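Local structure of sialyltransferase 0160 (Photobacterium damselae, 4R84) at residues F57-W62 / K99-D104; R196-F201 / K224-H229. The protein probably transfers sialic acid from CMP-sialic acid to galactose-ended glycan acceptors, as a glycosyltransferase of the GT-B structural group. All blocks are in the same frame, centred on the assembly; numbering follows the deposited sequence.

In the fold
Following the chain from its N terminus, contact 1 comes first: residues 57-62 open strand 59-66, and residues 99-104, at the end of strand 92-101, return beside them, closing a stretch of 36 residues that holds strand and no helix. Contact 2 follows in series. It joins 196-201 to 224-229 across 22 residues containing helices 208-211 and 213-219, a beta-alpha-beta crossover of the Rossmann-type sialyltransferase part. The two loops neither nest nor cross, and the centres of the contacts lie about 43 Å apart. The long, broken strand 106-125 bridges them: it pairs with strand 92-101 and, further along, with strand 197-204, so the PKD-like region and the transferase share a strand.

Contact 1. Residues F57-W62 / K99-D104; sequences FLSHSW and KGITGD
The antiparallel pairing of strands 59-66 and 92-101 in the PKD-like region ends here in a classic beta bulge, where Leu58 and Ser59 together face Ile101. Ile101 O receives both bulge amides weakly: Leu58 N is near at 2.8 Å but bent, Ser59 N straighter but at 3.4 Å. Beyond the bulge the ladder is regular. Ile101 N donates to Ser59 O at 2.9 Å, and Ser61 and Lys99 form a hydrogen-bonded pair through two 2.9 Å bonds, N of each to O of the other. The intervening His60-Gly100 pair is non-hydrogen-bonded, and its strands close to 4.2 Å between CA atoms, with His60 CA bringing its hydrogen to Lys99 O.

Gly100 gives the Phe57 ring its seat. With CG anti to the carbonyl carbon (chi1 -56°), the ring comes up obliquely against the main chain of Gly100, which has no side chain, Phe57 CD2 lying 3.5 Å from Gly100 CA; Thr102 CG2 also touches the ring obliquely. Leu58 reaches past the bulge, CD1 packing 3.4 Å from Gly103 N. On the face bearing Ser59, Ser61, Lys99 and Ile101, Ser59 OG lies alongside Ile101 CB and CD1, while one water joins Ser61 OG to Lys99 O, the latter weakly.

On the face of His60 and Phe57, Phe98 meets Phe57 edge-to-face and touches His60. Along its other side, strand 92-101 is paired with strand 106-125, Gly100 bonding Tyr107 through the backbone.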
loop_
_atom_site.group_PDB
_atom_site.type_symbol
_atom_site.label_atom_id
_atom_site.label_comp_id
_atom_site.label_asym_id
_atom_site.label_seq_id
_atom_site.Cartn_x
_atom_site.Cartn_y
_atom_site.Cartn_z
ATOM N N PHE A 57 -44.025 12.131 19.512
ATOM C CA PHE A 57 -43.934 12.028 20.968
ATOM C C PHE A 57 -44.982 12.875 21.673
ATOM O O PHE A 57 -45.454 13.866 21.127
ATOM C CB PHE A 57 -42.550 12.468 21.453
ATOM C CG PHE A 57 -41.418 11.712 20.826
ATOM C CD1 PHE A 57 -40.889 12.128 19.615
ATOM C CD2 PHE A 57 -40.874 10.600 21.449
ATOM C CE1 PHE A 57 -39.849 11.445 19.026
ATOM C CE2 PHE A 57 -39.823 9.910 20.867
ATOM C CZ PHE A 57 -39.312 10.329 19.656
ATOM N N LEU A 58 -45.339 12.483 22.891
ATOM C CA LEU A 58 -46.178 13.320 23.733
ATOM C C LEU A 58 -45.424 14.597 24.095
ATOM O O LEU A 58 -45.986 15.690 24.090
ATOM C CB LEU A 58 -46.612 12.569 24.994
ATOM C CG LEU A 58 -47.572 11.398 24.784
ATOM C CD1 LEU A 58 -47.742 10.619 26.069
ATOM C CD2 LEU A 58 -48.923 11.912 24.294
ATOM N N SER A 59 -44.149 14.441 24.432
ATOM C CA SER A 59 -43.269 15.578 24.669
ATOM C C SER A 59 -41.848 15.225 24.229
ATOM O O SER A 59 -41.490 14.054 24.167
ATOM C CB SER A 59 -43.300 15.985 26.142
ATOM O OG SER A 59 -42.828 14.932 26.964
ATOM N N HIS A 60 -41.049 16.237 23.916
ATOM C CA HIS A 60 -39.693 15.987 23.412
ATOM C C HIS A 60 -38.826 17.230 23.537
ATOM O O HIS A 60 -39.334 18.351 23.587
ATOM C CB HIS A 60 -39.754 15.508 21.960
ATOM C CG HIS A 60 -40.482 16.441 21.039
ATOM N ND1 HIS A 60 -39.893 17.554 20.479
ATOM C CD2 HIS A 60 -41.761 16.426 20.587
ATOM C CE1 HIS A 60 -40.774 18.181 19.718
ATOM N NE2 HIS A 60 -41.916 17.518 19.768
ATOM N N SER A 61 -37.509 17.030 23.596
ATOM C CA SER A 61 -36.588 18.157 23.684
ATOM C C SER A 61 -35.165 17.761 23.313
ATOM O O SER A 61 -34.781 16.610 23.478
ATOM C CB SER A 61 -36.588 18.740 25.092
ATOM O OG SER A 61 -36.068 17.798 26.002
ATOM N N TRP A 62 -34.423 18.733 22.790
ATOM C CA TRP A 62 -32.974 18.632 22.621
ATOM C C TRP A 62 -32.311 19.579 23.611
ATOM O O TRP A 62 -32.836 20.666 23.894
ATOM C CB TRP A 62 -32.548 19.006 21.196
ATOM C CG TRP A 62 -32.709 17.941 20.154
ATOM C CD1 TRP A 62 -33.708 17.848 19.224
ATOM C CD2 TRP A 62 -31.842 16.834 19.922
ATOM N NE1 TRP A 62 -33.513 16.746 18.431
ATOM C CE2 TRP A 62 -32.371 16.107 18.837
ATOM C CE3 TRP A 62 -30.661 16.393 20.516
ATOM C CZ2 TRP A 62 -31.767 14.956 18.349
ATOM C CZ3 TRP A 62 -30.062 15.244 20.034
ATOM C CH2 TRP A 62 -30.610 14.543 18.955
ATOM N N LYS A 99 -34.538 13.849 24.400
ATOM C CA LYS A 99 -35.438 13.111 25.276
ATOM C C LYS A 99 -36.835 13.149 24.687
ATOM O O LYS A 99 -37.353 14.218 24.389
ATOM C CB LYS A 99 -35.451 13.700 26.690
ATOM C CG LYS A 99 -34.157 13.506 27.455
ATOM C CD LYS A 99 -34.149 14.282 28.763
ATOM C CE LYS A 99 -32.809 14.133 29.470
ATOM N NZ LYS A 99 -32.698 15.030 30.651
ATOM N N GLY A 100 -37.435 11.979 24.503
ATOM C CA GLY A 100 -38.784 11.911 23.976
ATOM C C GLY A 100 -39.601 10.947 24.809
ATOM O O GLY A 100 -39.165 9.839 25.121
ATOM N N ILE A 101 -40.818 11.358 25.142
ATOM C CA ILE A 101 -41.670 10.541 25.981
ATOM C C ILE A 101 -42.963 10.247 25.252
ATOM O O ILE A 101 -43.586 11.148 24.698
ATOM C CB ILE A 101 -41.960 11.243 27.321
ATOM C CG1 ILE A 101 -40.647 11.536 28.054
ATOM C CG2 ILE A 101 -42.867 10.395 28.186
ATOM C CD1 ILE A 101 -40.799 12.476 29.233
ATOM N N THR A 102 -43.346 8.979 25.224
ATOM C CA THR A 102 -44.659 8.599 24.726
ATOM C C THR A 102 -45.447 8.091 25.921
ATOM O O THR A 102 -45.023 8.267 27.061
ATOM C CB THR A 102 -44.592 7.523 23.635
ATOM O OG1 THR A 102 -44.113 6.292 24.190
ATOM C CG2 THR A 102 -43.695 7.981 22.483
ATOM N N GLY A 103 -46.583 7.451 25.671
ATOM C CA GLY A 103 -47.429 7.010 26.762
ATOM C C GLY A 103 -46.837 5.922 27.638
ATOM O O GLY A 103 -47.120 5.870 28.834
ATOM N N ASP A 104 -46.006 5.063 27.053
ATOM C CA ASP A 104 -45.465 3.922 27.784
ATOM C C ASP A 104 -43.949 3.796 27.639
ATOM O O ASP A 104 -43.344 2.869 28.169
ATOM C CB ASP A 104 -46.136 2.626 27.327
ATOM C CG ASP A 104 -45.720 2.220 25.930
ATOM O OD1 ASP A 104 -45.483 3.117 25.090
ATOM O OD2 ASP A 104 -45.612 1.001 25.678
HETATM O O HOH W 1 -38.035 16.107 27.008
#

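Contact 2. Residues R196-F201 / K224-H229; sequences RLNIEF and KVKISH
Backbone hydrogen bonds join Leu197 and Ile199 to Lys224 and Lys226 in the parallel pattern of a Rossmann-type sheet. Leu197 N bonds Lys224 O, Lys226 N returns to Leu197 O, and Ile199 N donates to Lys226 O at 2.8 Å. A beta bulge then shifts the register by one: Ser228 N donates to Ile199 O at 149°, bent and tilted from the carbonyl plane, and Phe201 N bonds His229 O more straightly. The axes of strands 197-201 and 225-229 cross at -38°.

Apolar contacts cover the face of Leu197, Ile199, Val225 and Ile227. Ile199 reaches Val225 with its tip, CD1 to CG1 at 3.7 Å, and the second torsion of Ile227 (chi2 -54°) folds CD1 back toward the neighbouring strand, 4.0 Å from Ile199 CB. The Phe201 ring is gripped from two residues: Ile227 CG2 comes obliquely within 3.6 Å of Phe201 CD2, and Ile199 CG2 sits over one face, toward the rim. Helices 181-192 and 213-219 cover this layer through Ile187, Ala191, Ile216 and Leu219.

Polar side chains and water occupy the other face. Asn198 and Lys226 run side by side, OD1 3.6 Å from Lys226 CB. At the bulge, Ser228 CB points toward the neighbouring strand, and OG lies 3.5 Å from Glu200 CG. A water joins Ser228 OG to Glu200 OE2, donating to the carboxylate at 2.5 Å, while Glu200 OE1 is bonded to Tyr202 OH. Another water, in the plane of the His229 ring, links ND1 to Phe201 O.

This strand pair thus has an apolar face covered by helices and a polar one where ordered waters bridge side chains and backbone; there, water and Tyr202 divide the oxygens of Glu200 and would probably stabilise its negative charge.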
loop_
_atom_site.group_PDB
_atom_site.type_symbol
_atom_site.label_atom_id
_atom_site.label_comp_id
_atom_site.label_asym_id
_atom_site.label_seq_id
_atom_site.Cartn_x
_atom_site.Cartn_y
_atom_site.Cartn_z
ATOM N N ARG A 196 -7.964 24.641 8.760
ATOM C CA ARG A 196 -6.976 23.718 9.329
ATOM C C ARG A 196 -6.856 22.525 8.397
ATOM O O ARG A 196 -7.792 22.242 7.662
ATOM C CB ARG A 196 -7.395 23.244 10.733
ATOM C CG ARG A 196 -7.336 24.272 11.833
ATOM C CD ARG A 196 -7.586 23.610 13.182
ATOM N NE ARG A 196 -8.946 23.087 13.328
ATOM C CZ ARG A 196 -9.246 21.922 13.910
ATOM N NH1 ARG A 196 -8.276 21.128 14.349
ATOM N NH2 ARG A 196 -10.515 21.524 14.011
ATOM N N LEU A 197 -5.730 21.816 8.422
ATOM C CA LEU A 197 -5.593 20.641 7.568
ATOM C C LEU A 197 -4.704 19.569 8.192
ATOM O O LEU A 197 -3.628 19.877 8.695
ATOM C CB LEU A 197 -5.029 21.046 6.195
ATOM C CG LEU A 197 -4.842 19.883 5.208
ATOM C CD1 LEU A 197 -6.218 19.334 4.800
ATOM C CD2 LEU A 197 -4.030 20.344 3.994
ATOM N N ASN A 198 -5.178 18.321 8.166
ATOM C CA ASN A 198 -4.340 17.158 8.433
ATOM C C ASN A 198 -3.936 16.519 7.115
ATOM O O ASN A 198 -4.769 16.311 6.231
ATOM C CB ASN A 198 -5.071 16.125 9.289
ATOM C CG ASN A 198 -5.252 16.580 10.719
ATOM O OD1 ASN A 198 -4.374 17.219 11.298
ATOM N ND2 ASN A 198 -6.403 16.270 11.288
ATOM N N ILE A 199 -2.659 16.187 6.990
ATOM C CA ILE A 199 -2.199 15.477 5.809
ATOM C C ILE A 199 -1.713 14.097 6.205
ATOM O O ILE A 199 -0.946 13.957 7.157
ATOM C CB ILE A 199 -1.066 16.238 5.083
ATOM C CG1 ILE A 199 -1.557 17.601 4.586
ATOM C CG2 ILE A 199 -0.495 15.390 3.936
ATOM C CD1 ILE A 199 -0.451 18.484 4.034
ATOM N N GLU A 200 -2.209 13.080 5.504
ATOM C CA GLU A 200 -1.720 11.708 5.645
ATOM C C GLU A 200 -0.900 11.355 4.419
ATOM O O GLU A 200 -1.382 11.533 3.299
ATOM C CB GLU A 200 -2.871 10.724 5.785
ATOM C CG GLU A 200 -3.631 10.809 7.101
ATOM C CD GLU A 200 -4.889 9.964 7.103
ATOM O OE1 GLU A 200 -5.184 9.281 6.098
ATOM O OE2 GLU A 200 -5.611 9.997 8.116
ATOM N N PHE A 201 0.318 10.835 4.618
ATOM C CA PHE A 201 1.182 10.448 3.506
ATOM C C PHE A 201 1.223 8.937 3.348
ATOM O O PHE A 201 1.193 8.218 4.341
ATOM C CB PHE A 201 2.611 10.943 3.714
ATOM C CG PHE A 201 2.780 12.419 3.540
ATOM C CD1 PHE A 201 2.438 13.041 2.340
ATOM C CD2 PHE A 201 3.366 13.173 4.545
ATOM C CE1 PHE A 201 2.630 14.411 2.178
ATOM C CE2 PHE A 201 3.566 14.543 4.380
ATOM C CZ PHE A 201 3.200 15.154 3.189
ATOM N N LYS A 224 -1.284 25.673 10.954
ATOM C CA LYS A 224 -2.631 25.135 10.771
ATOM C C LYS A 224 -2.589 23.793 10.029
ATOM O O LYS A 224 -3.617 23.124 9.916
ATOM C CB LYS A 224 -3.516 26.110 10.004
ATOM C CG LYS A 224 -3.296 26.088 8.505
ATOM C CD LYS A 224 -4.171 27.093 7.779
ATOM C CE LYS A 224 -3.881 27.086 6.282
ATOM N NZ LYS A 224 -4.809 27.980 5.537
ATOM N N VAL A 225 -1.408 23.418 9.532
ATOM C CA VAL A 225 -1.227 22.167 8.768
ATOM C C VAL A 225 -0.442 21.163 9.598
ATOM O O VAL A 225 0.650 21.466 10.078
ATOM C CB VAL A 225 -0.483 22.418 7.440
ATOM C CG1 VAL A 225 -0.283 21.104 6.677
ATOM C CG2 VAL A 225 -1.242 23.415 6.590
ATOM N N LYS A 226 -0.997 19.972 9.769
ATOM C CA LYS A 226 -0.321 18.932 10.533
ATOM C C LYS A 226 -0.149 17.696 9.673
ATOM O O LYS A 226 -1.095 17.258 9.023
ATOM C CB LYS A 226 -1.111 18.576 11.794
ATOM C CG LYS A 226 -0.433 17.534 12.686
ATOM C CD LYS A 226 -1.096 17.436 14.052
ATOM C CE LYS A 226 -0.716 16.145 14.779
ATOM N NZ LYS A 226 -1.423 14.969 14.186
ATOM N N ILE A 227 1.053 17.135 9.690
ATOM C CA ILE A 227 1.281 15.825 9.090
ATOM C C ILE A 227 0.825 14.814 10.132
ATOM O O ILE A 227 1.502 14.592 11.145
ATOM C CB ILE A 227 2.743 15.593 8.711
ATOM C CG1 ILE A 227 3.313 16.781 7.922
ATOM C CG2 ILE A 227 2.890 14.287 7.930
ATOM C CD1 ILE A 227 2.495 17.187 6.679
ATOM N N SER A 228 -0.358 14.246 9.925
ATOM C CA SER A 228 -0.980 13.440 10.966
ATOM C C SER A 228 -0.540 11.973 10.922
ATOM O O SER A 228 -0.653 11.261 11.910
ATOM C CB SER A 228 -2.503 13.529 10.869
ATOM O OG SER A 228 -2.983 13.136 9.589
ATOM N N HIS A 229 -0.091 11.508 9.767
ATOM C CA HIS A 229 0.315 10.108 9.643
ATOM C C HIS A 229 1.157 9.861 8.394
ATOM O O HIS A 229 0.930 10.473 7.356
ATOM C CB HIS A 229 -0.902 9.198 9.589
ATOM C CG HIS A 229 -0.600 7.785 9.968
ATOM N ND1 HIS A 229 -0.264 6.820 9.041
ATOM C CD2 HIS A 229 -0.546 7.180 11.177
ATOM C CE1 HIS A 229 -0.035 5.679 9.662
ATOM N NE2 HIS A 229 -0.197 5.869 10.958
HETATM O O HOH W 2 -4.604 20.561 11.888
HETATM O O HOH W 3 -5.064 11.610 9.926
HETATM O O HOH W 4 -0.676 7.563 6.357
#